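Local coordinates for protein N-(5'-phosphoribosyl)anthranilate isomerase (Thermococcus kodakarensis, PDB 5LHF) that catalyses the isomerisation of N-(5-phospho-beta-D-ribosyl)anthranilate to 1-(2-carboxyphenylamino)-1-deoxy-D-ribulose 5-phosphate, the third of five steps from chorismate to L-tryptophan, at residues T27-N32 with I53-V58. Numbering follows the deposited sequence.
Sequences TGVVVN and IPIYLV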
# COMPACT_ATOMS: atom_id res chain seq x y z
N THR A 27 -7.38 5.24 -0.29
CA THR A 27 -6.26 6.04 -0.76
C THR A 27 -5.26 6.17 0.39
O THR A 27 -5.37 5.51 1.42
CB THR A 27 -6.75 7.39 -1.31
OG1 THR A 27 -5.67 8.06 -1.98
CG2 THR A 27 -7.30 8.27 -0.20
N GLY A 28 -4.24 6.99 0.17
CA GLY A 28 -3.17 7.14 1.15
C GLY A 28 -2.49 8.48 0.99
O GLY A 28 -2.38 9.00 -0.12
N VAL A 29 -2.02 9.02 2.12
CA VAL A 29 -1.25 10.26 2.11
C VAL A 29 0.07 10.01 2.82
O VAL A 29 0.10 9.43 3.91
CB VAL A 29 -2.05 11.43 2.74
CG1 VAL A 29 -2.45 11.12 4.19
CG2 VAL A 29 -1.20 12.68 2.70
N VAL A 30 1.18 10.43 2.20
CA VAL A 30 2.52 10.07 2.65
C VAL A 30 3.08 11.18 3.53
O VAL A 30 3.04 12.36 3.15
CB VAL A 30 3.45 9.78 1.46
CG1 VAL A 30 4.88 9.47 1.96
CG2 VAL A 30 2.88 8.63 0.61
N VAL A 31 3.61 10.81 4.70
CA VAL A 31 4.24 11.76 5.61
C VAL A 31 5.56 11.17 6.09
O VAL A 31 5.75 9.96 6.11
CB VAL A 31 3.35 12.11 6.83
CG1 VAL A 31 2.05 12.81 6.40
CG2 VAL A 31 3.06 10.87 7.69
N ASN A 32 6.46 12.07 6.51
CA ASN A 32 7.70 11.69 7.19
C ASN A 32 8.35 10.47 6.52
O ASN A 32 8.61 9.45 7.16
CB ASN A 32 7.45 11.43 8.68
CG ASN A 32 6.96 12.69 9.43
OD1 ASN A 32 7.29 13.81 9.06
ND2 ASN A 32 6.19 12.49 10.50
N ILE A 53 -13.48 8.14 1.55
CA ILE A 53 -13.12 6.72 1.60
C ILE A 53 -12.00 6.54 2.62
O ILE A 53 -11.38 7.53 3.04
CB ILE A 53 -12.67 6.18 0.23
CG1 ILE A 53 -11.34 6.81 -0.19
CG2 ILE A 53 -13.77 6.40 -0.83
CD1 ILE A 53 -10.87 6.40 -1.59
N PRO A 54 -11.68 5.32 3.05
CA PRO A 54 -10.54 5.14 3.96
C PRO A 54 -9.27 5.74 3.37
O PRO A 54 -8.96 5.54 2.19
CB PRO A 54 -10.44 3.61 4.09
CG PRO A 54 -11.84 3.15 3.92
CD PRO A 54 -12.44 4.06 2.87
N ILE A 55 -8.55 6.51 4.18
CA ILE A 55 -7.32 7.12 3.72
C ILE A 55 -6.20 6.74 4.68
O ILE A 55 -6.26 7.06 5.88
CB ILE A 55 -7.44 8.65 3.55
CG1 ILE A 55 -6.10 9.26 3.13
CG2 ILE A 55 -8.04 9.32 4.81
CD1 ILE A 55 -6.22 10.70 2.64
N TYR A 56 -5.20 6.04 4.17
CA TYR A 56 -4.08 5.60 5.01
C TYR A 56 -3.07 6.71 5.21
O TYR A 56 -2.69 7.39 4.26
CB TYR A 56 -3.40 4.38 4.37
CG TYR A 56 -4.25 3.14 4.48
CD1 TYR A 56 -5.29 2.89 3.59
CD2 TYR A 56 -4.01 2.22 5.49
CE1 TYR A 56 -6.08 1.76 3.71
CE2 TYR A 56 -4.77 1.10 5.62
CZ TYR A 56 -5.80 0.86 4.73
OH TYR A 56 -6.56 -0.29 4.91
N LEU A 57 -2.63 6.89 6.46
CA LEU A 57 -1.44 7.67 6.76
C LEU A 57 -0.25 6.77 6.47
O LEU A 57 -0.01 5.81 7.21
CB LEU A 57 -1.44 8.14 8.21
CG LEU A 57 -0.38 9.18 8.61
CD1 LEU A 57 -0.61 10.52 7.89
CD2 LEU A 57 -0.37 9.38 10.14
N VAL A 58 0.48 7.06 5.39
CA VAL A 58 1.52 6.16 4.89
C VAL A 58 2.89 6.70 5.30
O VAL A 58 3.20 7.87 5.03
CB VAL A 58 1.44 6.05 3.36
CG1 VAL A 58 2.51 5.10 2.85
CG2 VAL A 58 0.02 5.63 2.89
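I55 lies alongside T27, the two side chains pointing the same way, and its CG1 touches T27 CG2 at 3.7 Å. With CG1 anti to the backbone N (chi1 177°) and the chain extended beyond it, CD1 of I55 carries on to CG1 of V29, 4.1 Å away. An alanine in place of I55 would probably open a gap beside the methyl of T27 and leave V29 CG1 without this neighbour. Further along the same face, L57 CD1 meets V29 CG1 and packs more closely on V31, 3.7 Å from its CG2, the two side chains crossing at about a right angle. Helix 41-50 covers V29 and V31, while helix 64-74 packs on L57. The other face has V58, whose CG2 rests 3.9 Å from G28 CA; a CB on G28 would clash with that methyl. There too, the ring of Y56 turns an edge to T27 O, which lies in its plane near CD1, and meets the ring of Y78.

Between the faces runs a ladder of five backbone hydrogen bonds. T27 N donates to P54 O, Y56 N to T27 O, V29 N to Y56 O, V58 N to V29 O (2.8 Å) and V31 N to V58 O. At the polar margin, OG1 of T27 bonds to I8 O on the preceding strand, and S59 OG bonds to V31 O. Strands 26-30 and 55-59, joined through helix 41-50, thus illustrate the beta-alpha-beta unit, with neighbouring parallel strands in the closed eight-stranded TIM barrel of the TrpF family.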